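Local atomic coordinates of conserved hypothetical protein Ta0289 (Thermoplasma acidophilum DSM 1728, PDB entry 1PVM), a protein that is of unknown function but joins a pair of CBS domains to a Zn ribbon-like domain that binds a metal ion. Residues B[54-58]-B[59-63]; B[24-28]-B[29-33]; B[34-38]-B[39-43]. One frame throughout, in Å; residues are numbered along the deposited sequence.

In the fold
The three contacts illustrate how a CBS domain caps and turns its helices. Interactions 2 and 3 take the two ends of helix 28-38, while interaction 1 starts helix 58-65. Interaction 1 is buried near the centre of the chain; the other two are partly buried. Chemistry follows place: interactions 1 and 2 both open a helix with a hydroxyl N-cap, completed by a second serine in the core in interaction 1 and by water and an aspartate in interaction 2. Interaction 3 closes a helix with a backbone bond and apolar packing. Strands 42-46 and 52-57, neighbours in one sheet, tie interactions 3 and 1 together, and all three contacts reach the second subunit.

Interaction 1. Residues B[54-58]-B[59-63]; sequences GLLSE and RSIIK
Ser-57 and Ser-60 trade polar bonds where the chain passes from strand 52-57 into helix 58-65. Ser-57 is the N-cap: its OG accepts from Ser-60 N at 3.2 Å, with an angle of 154° at the hydrogen. The hydroxyl reaches that N-H because OG of Ser-57 lies between its own backbone N and carbonyl carbon (chi1 66°). In return, Ser-60 OG donates to Ser-57 O, a short bond of 2.7 Å.

The backbone bonds of the first turn use this carbonyl and the next one. Ser-57 O also accepts from Ile-61 N at 3.3 Å, and its two donors approach from one face of the carbonyl plane, so a buried oxygen is gripped twice. Ile-61 N makes a second, weak bond to Glu-58 O. That oxygen has a better donor in Ile-62 N, 3.1 Å away and in the carbonyl plane.

The apolar contact is between Leu-56 CD1 and Ile-61 CG1, 4.2 Å apart, the two side chains crossing at a slant. The same leucine methyl, CD1 of Leu-56, lies 3.5 Å from the hydroxyl OG of Ser-60, and Ile-61 CG1 lies 3.4 Å from the carbonyl O of Ser-57.

Charges pair across the dimer. Glu-58 OE2 forms a salt bridge with Arg-59 NE of the second subunit, and Arg-59 NE with Glu-58 OE2 of that subunit; Arg-59 adds a cation-pi contact with Tyr-41 of the second subunit.

The strand and helix segments run at 79° to each other, a nearly square corner. Leu-56 bonds through its backbone to Leu-43 of the adjoining strand 42-46 and packs on Ala-31 and Met-35 of helix 28-38, while Ile-61 meets Val-32, so both arms of the corner pack against that helix.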
ATOM      1  N   GLY B  54      12.114  13.900   1.571  1.00  9.01           N
ATOM      2  CA  GLY B  54      10.972  13.077   1.910  1.00  6.66           C
ATOM      3  C   GLY B  54      11.055  11.645   1.442  1.00  7.05           C
ATOM      4  O   GLY B  54      12.048  11.216   0.863  1.00  7.33           O
ATOM      5  N   LEU B  55       9.995  10.899   1.710  1.00  6.26           N
ATOM      6  CA  LEU B  55       9.926   9.506   1.305  1.00  7.28           C
ATOM      7  C   LEU B  55       8.524   9.274   0.748  1.00  6.59           C
ATOM      8  O   LEU B  55       7.527   9.577   1.407  1.00  6.75           O
ATOM      9  CB  LEU B  55      10.202   8.595   2.514  1.00  7.44           C
ATOM     10  CG  LEU B  55      10.659   7.151   2.239  1.00 10.77           C
ATOM     11  CD1 LEU B  55      11.207   6.542   3.515  1.00 10.87           C
ATOM     12  CD2 LEU B  55       9.508   6.317   1.700  1.00 12.19           C
ATOM     13  N   LEU B  56       8.453   8.766  -0.480  1.00  7.02           N
ATOM     14  CA  LEU B  56       7.168   8.495  -1.127  1.00  5.73           C
ATOM     15  C   LEU B  56       6.832   7.021  -0.949  1.00  7.46           C
ATOM     16  O   LEU B  56       7.617   6.160  -1.329  1.00  8.18           O
ATOM     17  CB  LEU B  56       7.245   8.828  -2.619  1.00  6.19           C
ATOM     18  CG  LEU B  56       5.934   8.706  -3.405  1.00  8.37           C
ATOM     19  CD1 LEU B  56       4.994   9.845  -3.019  1.00  5.74           C
ATOM     20  CD2 LEU B  56       6.220   8.739  -4.904  1.00  8.72           C
ATOM     21  N   SER B  57       5.663   6.740  -0.375  1.00  7.62           N
ATOM     22  CA  SER B  57       5.217   5.370  -0.124  1.00  8.20           C
ATOM     23  C   SER B  57       3.817   5.138  -0.684  1.00  7.51           C
ATOM     24  O   SER B  57       3.148   6.076  -1.105  1.00  7.84           O
ATOM     25  CB  SER B  57       5.188   5.102   1.382  1.00  8.54           C
ATOM     26  OG  SER B  57       4.202   5.905   2.014  1.00  8.47           O
ATOM     27  N   GLU B  58       3.370   3.886  -0.683  1.00  8.96           N
ATOM     28  CA  GLU B  58       2.032   3.581  -1.184  1.00  9.89           C
ATOM     29  C   GLU B  58       0.977   4.319  -0.373  1.00  8.63           C
ATOM     30  O   GLU B  58       0.073   4.941  -0.929  1.00  8.69           O
ATOM     31  CB  GLU B  58       1.727   2.089  -1.084  1.00 13.50           C
ATOM     32  CG  GLU B  58       2.279   1.228  -2.186  1.00 18.17           C
ATOM     33  CD  GLU B  58       1.625  -0.148  -2.191  1.00 20.77           C
ATOM     34  OE1 GLU B  58       1.771  -0.890  -1.195  1.00 18.83           O
ATOM     35  OE2 GLU B  58       0.956  -0.478  -3.191  1.00 21.91           O
ATOM     36  N   ARG B  59       1.091   4.229   0.947  1.00  7.78           N
ATOM     37  CA  ARG B  59       0.131   4.877   1.825  1.00  8.23           C
ATOM     38  C   ARG B  59       0.119   6.394   1.627  1.00  8.25           C
ATOM     39  O   ARG B  59      -0.946   7.011   1.674  1.00  8.24           O
ATOM     40  CB  ARG B  59       0.428   4.519   3.291  1.00  8.46           C
ATOM     41  CG  ARG B  59      -0.619   5.012   4.293  1.00  8.51           C
ATOM     42  CD  ARG B  59      -2.025   4.564   3.926  1.00  9.32           C
ATOM     43  NE  ARG B  59      -2.157   3.110   3.901  1.00  9.58           N
ATOM     44  CZ  ARG B  59      -2.207   2.338   4.983  1.00  9.15           C
ATOM     45  NH1 ARG B  59      -2.140   2.875   6.194  1.00  9.42           N
ATOM     46  NH2 ARG B  59      -2.320   1.022   4.848  1.00  9.67           N
ATOM     47  N   SER B  60       1.283   7.000   1.389  1.00  7.72           N
ATOM     48  CA  SER B  60       1.314   8.452   1.193  1.00  7.60           C
ATOM     49  C   SER B  60       0.464   8.824  -0.030  1.00  8.13           C
ATOM     50  O   SER B  60      -0.212   9.849  -0.037  1.00  7.80           O
ATOM     51  CB  SER B  60       2.759   8.966   1.024  1.00  7.73           C
ATOM     52  OG  SER B  60       3.345   8.572  -0.206  1.00  7.06           O
ATOM     53  N   ILE B  61       0.488   7.976  -1.052  1.00  7.61           N
ATOM     54  CA  ILE B  61      -0.295   8.218  -2.261  1.00  7.74           C
ATOM     55  C   ILE B  61      -1.794   8.059  -1.980  1.00  8.01           C
ATOM     56  O   ILE B  61      -2.612   8.862  -2.436  1.00  7.80           O
ATOM     57  CB  ILE B  61       0.149   7.248  -3.382  1.00  7.35           C
ATOM     58  CG1 ILE B  61       1.593   7.570  -3.775  1.00  9.11           C
ATOM     59  CG2 ILE B  61      -0.778   7.352  -4.575  1.00  7.18           C
ATOM     60  CD1 ILE B  61       2.261   6.521  -4.634  1.00  9.31           C
ATOM     61  N   ILE B  62      -2.153   7.031  -1.216  1.00  8.65           N
ATOM     62  CA  ILE B  62      -3.555   6.782  -0.880  1.00  9.84           C
ATOM     63  C   ILE B  62      -4.125   7.877   0.032  1.00 10.65           C
ATOM     64  O   ILE B  62      -5.264   8.329  -0.148  1.00 10.36           O
ATOM     65  CB  ILE B  62      -3.724   5.409  -0.167  1.00 10.42           C
ATOM     66  CG1 ILE B  62      -3.305   4.267  -1.100  1.00 13.03           C
ATOM     67  CG2 ILE B  62      -5.161   5.231   0.298  1.00 12.35           C
ATOM     68  CD1 ILE B  62      -4.074   4.191  -2.399  1.00 13.30           C
ATOM     69  N   LYS B  63      -3.325   8.315   0.997  1.00 10.73           N
ATOM     70  CA  LYS B  63      -3.761   9.327   1.960  1.00 12.11           C
ATOM     71  C   LYS B  63      -3.648  10.775   1.501  1.00 11.87           C
ATOM     72  O   LYS B  63      -4.493  11.603   1.838  1.00 11.17           O
ATOM     73  CB  LYS B  63      -2.969   9.185   3.268  1.00 14.82           C
ATOM     74  CG  LYS B  63      -3.248   7.924   4.079  1.00 19.40           C
ATOM     75  CD  LYS B  63      -4.559   8.009   4.848  1.00 23.33           C
ATOM     76  CE  LYS B  63      -4.540   9.124   5.886  1.00 25.81           C
ATOM     77  NZ  LYS B  63      -5.786   9.149   6.712  1.00 27.83           N
TER

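Interaction 2. Residues B[24-28]-B[29-33]; sequences WNTTV and FDAVK
Thr-27 and Asp-30 face one another across the first turn of helix 28-38. The hydroxyl of Thr-27, set between its backbone N and carbonyl carbon (chi1 67°), reaches forward to the helix start, and OG1 accepts from Asp-30 N at 3.1 Å along a nearly straight line, 167° at the hydrogen. The carboxylate of Asp-30 leans back in the opposite sense along the chain, toward Thr-27. Water joins them: one molecule accepts from Thr-27 N and donates to Asp-30 OD2 at 2.6 Å, while another lies 2.7 Å from Thr-27 OG1 and makes a weak bond to the same carboxylate oxygen. The other oxygen, OD1 of Asp-30, forms a salt bridge with Lys-33 NZ at 3.0 Å, which helps to fix the rotation of the group.

Thr-26 comes in obliquely, its CG2 methyl 3.8 Å from Asp-30 CB, while its hydroxyl bonds back to Asn-23 O. Val-28 and Val-32 instead lie side by side and point the same way, with CG1 of Val-28 4.1 Å from CG2 of Val-32. Val-28 packs on Phe-65 of helix 58-65, and Val-32 on Ile-66 of the second subunit.

Backbone bonds from Ala-31 N to Thr-27 O and from Val-32 N to Val-28 O begin the regular winding. This is a threonine N-cap, with a water standing between the third helical residue's carboxylate and the cap N-H, at the strand-to-helix passage of the CBS domain's beta-alpha-beta unit.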
ATOM      1  N   TRP B  24      11.859  15.886  -6.353  1.00  7.81           N
ATOM      2  CA  TRP B  24      10.597  16.284  -5.738  1.00  7.55           C
ATOM      3  C   TRP B  24       9.515  16.855  -6.653  1.00  6.87           C
ATOM      4  O   TRP B  24       8.373  17.022  -6.231  1.00  7.47           O
ATOM      5  CB  TRP B  24      10.870  17.239  -4.562  1.00  6.52           C
ATOM      6  CG  TRP B  24      11.407  18.611  -4.913  1.00  8.59           C
ATOM      7  CD1 TRP B  24      11.921  19.031  -6.113  1.00  9.23           C
ATOM      8  CD2 TRP B  24      11.497  19.733  -4.025  1.00  9.39           C
ATOM      9  NE1 TRP B  24      12.325  20.345  -6.021  1.00  9.44           N
ATOM     10  CE2 TRP B  24      12.075  20.799  -4.752  1.00  9.12           C
ATOM     11  CE3 TRP B  24      11.142  19.938  -2.679  1.00 10.64           C
ATOM     12  CZ2 TRP B  24      12.307  22.057  -4.179  1.00 10.62           C
ATOM     13  CZ3 TRP B  24      11.371  21.188  -2.110  1.00 10.61           C
ATOM     14  CH2 TRP B  24      11.949  22.233  -2.864  1.00 12.18           C
ATOM     15  N   ASN B  25       9.861  17.150  -7.901  1.00  8.09           N
ATOM     16  CA  ASN B  25       8.873  17.670  -8.840  1.00  8.84           C
ATOM     17  C   ASN B  25       8.398  16.571  -9.790  1.00  8.61           C
ATOM     18  O   ASN B  25       7.596  16.811 -10.692  1.00  8.18           O
ATOM     19  CB  ASN B  25       9.449  18.853  -9.621  1.00  9.96           C
ATOM     20  CG  ASN B  25       9.485  20.122  -8.794  1.00 13.02           C
ATOM     21  OD1 ASN B  25      10.416  20.924  -8.904  1.00 16.90           O
ATOM     22  ND2 ASN B  25       8.464  20.317  -7.968  1.00 10.61           N
ATOM     23  N   THR B  26       8.905  15.363  -9.578  1.00  8.08           N
ATOM     24  CA  THR B  26       8.500  14.218 -10.380  1.00  7.74           C
ATOM     25  C   THR B  26       7.000  14.078 -10.108  1.00  7.69           C
ATOM     26  O   THR B  26       6.561  14.265  -8.976  1.00  8.94           O
ATOM     27  CB  THR B  26       9.228  12.937  -9.908  1.00  8.71           C
ATOM     28  OG1 THR B  26      10.645  13.123 -10.009  1.00 10.31           O
ATOM     29  CG2 THR B  26       8.819  11.739 -10.755  1.00 10.31           C
ATOM     30  N   THR B  27       6.204  13.768 -11.127  1.00  7.97           N
ATOM     31  CA  THR B  27       4.769  13.618 -10.903  1.00  6.79           C
ATOM     32  C   THR B  27       4.485  12.278 -10.238  1.00  6.12           C
ATOM     33  O   THR B  27       5.329  11.377 -10.247  1.00  6.41           O
ATOM     34  CB  THR B  27       3.972  13.671 -12.218  1.00  7.63           C
ATOM     35  OG1 THR B  27       4.285  12.518 -13.010  1.00  7.37           O
ATOM     36  CG2 THR B  27       4.312  14.936 -12.996  1.00  8.93           C
ATOM     37  N   VAL B  28       3.297  12.155  -9.656  1.00  5.84           N
ATOM     38  CA  VAL B  28       2.891  10.916  -9.006  1.00  5.82           C
ATOM     39  C   VAL B  28       2.862   9.812 -10.064  1.00  6.13           C
ATOM     40  O   VAL B  28       3.257   8.675  -9.805  1.00  5.93           O
ATOM     41  CB  VAL B  28       1.493  11.073  -8.354  1.00  5.79           C
ATOM     42  CG1 VAL B  28       0.948   9.724  -7.936  1.00  7.13           C
ATOM     43  CG2 VAL B  28       1.593  11.972  -7.134  1.00  6.65           C
ATOM     44  N   PHE B  29       2.408  10.160 -11.265  1.00  7.30           N
ATOM     45  CA  PHE B  29       2.347   9.198 -12.358  1.00  8.62           C
ATOM     46  C   PHE B  29       3.733   8.629 -12.673  1.00  8.57           C
ATOM     47  O   PHE B  29       3.913   7.416 -12.763  1.00  8.82           O
ATOM     48  CB  PHE B  29       1.776   9.869 -13.612  1.00 11.01           C
ATOM     49  CG  PHE B  29       1.705   8.956 -14.812  1.00 13.35           C
ATOM     50  CD1 PHE B  29       0.774   7.922 -14.866  1.00 12.92           C
ATOM     51  CD2 PHE B  29       2.582   9.123 -15.882  1.00 14.89           C
ATOM     52  CE1 PHE B  29       0.713   7.066 -15.965  1.00 13.85           C
ATOM     53  CE2 PHE B  29       2.532   8.272 -16.988  1.00 16.70           C
ATOM     54  CZ  PHE B  29       1.592   7.240 -17.027  1.00 15.23           C
ATOM     55  N   ASP B  30       4.721   9.501 -12.835  1.00  9.05           N
ATOM     56  CA  ASP B  30       6.066   9.030 -13.148  1.00  9.40           C
ATOM     57  C   ASP B  30       6.750   8.298 -12.000  1.00  9.15           C
ATOM     58  O   ASP B  30       7.523   7.368 -12.228  1.00  9.40           O
ATOM     59  CB  ASP B  30       6.950  10.188 -13.624  1.00 10.38           C
ATOM     60  CG  ASP B  30       6.581  10.661 -15.020  1.00 14.39           C
ATOM     61  OD1 ASP B  30       6.075   9.835 -15.811  1.00 17.11           O
ATOM     62  OD2 ASP B  30       6.803  11.850 -15.333  1.00 17.15           O
ATOM     63  N   ALA B  31       6.465   8.706 -10.769  1.00  7.94           N
ATOM     64  CA  ALA B  31       7.076   8.062  -9.614  1.00  8.38           C
ATOM     65  C   ALA B  31       6.534   6.650  -9.450  1.00  8.04           C
ATOM     66  O   ALA B  31       7.279   5.713  -9.180  1.00  8.76           O
ATOM     67  CB  ALA B  31       6.807   8.880  -8.348  1.00  8.14           C
ATOM     68  N   VAL B  32       5.225   6.499  -9.605  1.00  7.62           N
ATOM     69  CA  VAL B  32       4.609   5.188  -9.464  1.00  8.09           C
ATOM     70  C   VAL B  32       5.093   4.228 -10.554  1.00  9.31           C
ATOM     71  O   VAL B  32       5.174   3.023 -10.322  1.00  9.76           O
ATOM     72  CB  VAL B  32       3.070   5.310  -9.466  1.00  8.00           C
ATOM     73  CG1 VAL B  32       2.428   3.950  -9.637  1.00  9.14           C
ATOM     74  CG2 VAL B  32       2.613   5.942  -8.156  1.00  7.15           C
ATOM     75  N   LYS B  33       5.430   4.755 -11.732  1.00  9.49           N
ATOM     76  CA  LYS B  33       5.939   3.904 -12.809  1.00 11.71           C
ATOM     77  C   LYS B  33       7.210   3.222 -12.309  1.00 11.54           C
ATOM     78  O   LYS B  33       7.446   2.040 -12.567  1.00 10.99           O
ATOM     79  CB  LYS B  33       6.299   4.724 -14.054  1.00 15.69           C
ATOM     80  CG  LYS B  33       5.138   5.341 -14.790  1.00 21.41           C
ATOM     81  CD  LYS B  33       5.600   5.905 -16.138  1.00 25.56           C
ATOM     82  CE  LYS B  33       6.743   6.900 -15.972  1.00 28.97           C
ATOM     83  NZ  LYS B  33       7.244   7.436 -17.273  1.00 29.83           N
TER
HETATM   84  O   HOH W   1       7.708  13.664 -13.683  1.00 13.00           O
HETATM   85  O   HOH W   2       3.567  12.854 -15.549  1.00 17.27           O

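Interaction 3. Residues B[34-38]-B[39-43]; sequences IMNEN and HLYGL
Leu-40 N donates to Met-35 O at 3.0 Å, in the carbonyl plane and on a lone pair. The bond spans six residues and encloses His-39, whose positive phi (54°) turns the chain out of helix 28-38; both are consistent with a Schellman-like ending. Beside this bond, Leu-40 O lies 3.0 Å from Met-35 CA in a CA-H...O contact.

Met-35 carries the apolar part. Its CG stands anti to the carbonyl carbon (chi1 -65°) and the chain then runs on extended, alongside the departing backbone. CG of Met-35 meets Leu-43 CD1 at 4.0 Å and, at the chain's end, CE of Met-35 lies 3.6 Å from Tyr-41 C. The other methyl of Leu-43, CD2, touches Ile-34 CG2 at 4.1 Å, so the leucine branches across two helix residues.

The aromatic groups lie toward the dimer partner. Asn-36 OD1 comes to the edge of the Tyr-41 ring, 4.1 Å from CE1 of Tyr-41, with amide and ring planes 61° apart. Asn-36 ND2 bonds Ile-62 O of the second subunit. Asn-36 O lies over one face of the His-39 ring, and the His-39 side chain packs on Lys-63 of the second subunit. With an alanine here, Asn-36 O would probably lose the ring lying against it, and Lys-63 of the second subunit would lose part of its packing.

The chemistry thus divides: one firm backbone bond ends the helix, methyl and thioether groups anchor the next strand against it, and Asn-36, His-39 and Tyr-41 reach the second subunit.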
ATOM      1  N   ILE B  34       8.037   3.987 -11.605  1.00 10.29           N
ATOM      2  CA  ILE B  34       9.283   3.464 -11.058  1.00 10.02           C
ATOM      3  C   ILE B  34       8.981   2.406  -9.998  1.00 10.18           C
ATOM      4  O   ILE B  34       9.632   1.364  -9.943  1.00 11.11           O
ATOM      5  CB  ILE B  34      10.128   4.601 -10.439  1.00 10.66           C
ATOM      6  CG1 ILE B  34      10.561   5.576 -11.538  1.00 12.18           C
ATOM      7  CG2 ILE B  34      11.348   4.029  -9.722  1.00 11.02           C
ATOM      8  CD1 ILE B  34      11.312   6.782 -11.025  1.00 13.99           C
ATOM      9  N   MET B  35       7.988   2.670  -9.157  1.00  9.69           N
ATOM     10  CA  MET B  35       7.620   1.715  -8.120  1.00 10.16           C
ATOM     11  C   MET B  35       7.119   0.398  -8.718  1.00 10.39           C
ATOM     12  O   MET B  35       7.557  -0.676  -8.313  1.00 10.29           O
ATOM     13  CB  MET B  35       6.527   2.290  -7.216  1.00 12.51           C
ATOM     14  CG  MET B  35       6.926   3.497  -6.383  1.00 14.58           C
ATOM     15  SD  MET B  35       5.573   3.934  -5.247  1.00 19.50           S
ATOM     16  CE  MET B  35       6.474   4.653  -3.904  1.00 20.24           C
ATOM     17  N   ASN B  36       6.205   0.484  -9.684  1.00 10.09           N
ATOM     18  CA  ASN B  36       5.647  -0.720 -10.301  1.00 11.62           C
ATOM     19  C   ASN B  36       6.680  -1.527 -11.070  1.00 12.44           C
ATOM     20  O   ASN B  36       6.704  -2.753 -11.001  1.00 14.52           O
ATOM     21  CB  ASN B  36       4.477  -0.364 -11.233  1.00 11.22           C
ATOM     22  CG  ASN B  36       3.246   0.110 -10.472  1.00 11.93           C
ATOM     23  OD1 ASN B  36       3.063  -0.227  -9.303  1.00 14.05           O
ATOM     24  ND2 ASN B  36       2.389   0.879 -11.137  1.00 11.12           N
ATOM     25  N   GLU B  37       7.541  -0.834 -11.799  1.00 12.87           N
ATOM     26  CA  GLU B  37       8.569  -1.493 -12.587  1.00 15.61           C
ATOM     27  C   GLU B  37       9.554  -2.279 -11.726  1.00 16.31           C
ATOM     28  O   GLU B  37       9.882  -3.426 -12.029  1.00 17.21           O
ATOM     29  CB  GLU B  37       9.329  -0.445 -13.390  1.00 19.76           C
ATOM     30  CG  GLU B  37      10.333  -0.992 -14.365  1.00 27.62           C
ATOM     31  CD  GLU B  37      11.128   0.120 -15.006  1.00 32.52           C
ATOM     32  OE1 GLU B  37      10.522   1.174 -15.296  1.00 37.43           O
ATOM     33  OE2 GLU B  37      12.346  -0.053 -15.222  1.00 36.30           O
ATOM     34  N   ASN B  38      10.014  -1.657 -10.645  1.00 15.39           N
ATOM     35  CA  ASN B  38      10.988  -2.275  -9.753  1.00 14.58           C
ATOM     36  C   ASN B  38      10.398  -3.043  -8.572  1.00 12.86           C
ATOM     37  O   ASN B  38      11.146  -3.637  -7.795  1.00 13.28           O
ATOM     38  CB  ASN B  38      11.943  -1.205  -9.203  1.00 13.95           C
ATOM     39  CG  ASN B  38      12.666  -0.438 -10.298  1.00 17.16           C
ATOM     40  OD1 ASN B  38      12.197   0.599 -10.771  1.00 18.95           O
ATOM     41  ND2 ASN B  38      13.814  -0.956 -10.714  1.00 16.19           N
ATOM     42  N   HIS B  39       9.075  -3.046  -8.434  1.00 11.74           N
ATOM     43  CA  HIS B  39       8.447  -3.715  -7.295  1.00 13.59           C
ATOM     44  C   HIS B  39       9.091  -3.136  -6.040  1.00 12.20           C
ATOM     45  O   HIS B  39       9.486  -3.859  -5.126  1.00 12.23           O
ATOM     46  CB  HIS B  39       8.672  -5.226  -7.363  1.00 16.84           C
ATOM     47  CG  HIS B  39       7.898  -5.897  -8.455  1.00 20.84           C
ATOM     48  ND1 HIS B  39       6.527  -6.027  -8.420  1.00 24.97           N
ATOM     49  CD2 HIS B  39       8.299  -6.444  -9.626  1.00 24.76           C
ATOM     50  CE1 HIS B  39       6.116  -6.626  -9.524  1.00 26.09           C
ATOM     51  NE2 HIS B  39       7.171  -6.889 -10.272  1.00 25.55           N
ATOM     52  N   LEU B  40       9.189  -1.809  -6.032  1.00 12.70           N
ATOM     53  CA  LEU B  40       9.801  -1.032  -4.953  1.00 12.43           C
ATOM     54  C   LEU B  40       8.757  -0.005  -4.528  1.00 11.85           C
ATOM     55  O   LEU B  40       8.405   0.880  -5.304  1.00 13.41           O
ATOM     56  CB  LEU B  40      11.046  -0.331  -5.501  1.00 14.76           C
ATOM     57  CG  LEU B  40      11.875   0.588  -4.613  1.00 17.54           C
ATOM     58  CD1 LEU B  40      12.463  -0.209  -3.463  1.00 19.47           C
ATOM     59  CD2 LEU B  40      12.985   1.225  -5.449  1.00 17.90           C
ATOM     60  N   TYR B  41       8.272  -0.106  -3.295  1.00  9.11           N
ATOM     61  CA  TYR B  41       7.219   0.796  -2.851  1.00  9.05           C
ATOM     62  C   TYR B  41       7.614   1.876  -1.858  1.00  8.32           C
ATOM     63  O   TYR B  41       6.821   2.316  -1.022  1.00  8.63           O
ATOM     64  CB  TYR B  41       6.055  -0.056  -2.347  1.00 10.16           C
ATOM     65  CG  TYR B  41       5.597  -0.996  -3.437  1.00 10.12           C
ATOM     66  CD1 TYR B  41       4.855  -0.522  -4.519  1.00 12.15           C
ATOM     67  CD2 TYR B  41       5.994  -2.333  -3.446  1.00 12.21           C
ATOM     68  CE1 TYR B  41       4.525  -1.350  -5.589  1.00 13.20           C
ATOM     69  CE2 TYR B  41       5.669  -3.174  -4.512  1.00 11.98           C
ATOM     70  CZ  TYR B  41       4.938  -2.673  -5.575  1.00 12.96           C
ATOM     71  OH  TYR B  41       4.623  -3.490  -6.635  1.00 17.31           O
ATOM     72  N   GLY B  42       8.852   2.324  -1.998  1.00  8.13           N
ATOM     73  CA  GLY B  42       9.375   3.375  -1.155  1.00  7.81           C
ATOM     74  C   GLY B  42      10.507   4.038  -1.905  1.00  7.73           C
ATOM     75  O   GLY B  42      11.483   3.379  -2.254  1.00  9.36           O
ATOM     76  N   LEU B  43      10.380   5.334  -2.172  1.00  7.15           N
ATOM     77  CA  LEU B  43      11.422   6.065  -2.890  1.00  7.46           C
ATOM     78  C   LEU B  43      11.885   7.254  -2.065  1.00  7.74           C
ATOM     79  O   LEU B  43      11.079   7.911  -1.398  1.00  7.76           O
ATOM     80  CB  LEU B  43      10.900   6.589  -4.235  1.00  7.95           C
ATOM     81  CG  LEU B  43      10.227   5.620  -5.222  1.00  8.84           C
ATOM     82  CD1 LEU B  43       9.684   6.405  -6.415  1.00  9.09           C
ATOM     83  CD2 LEU B  43      11.214   4.563  -5.683  1.00 10.70           C
TER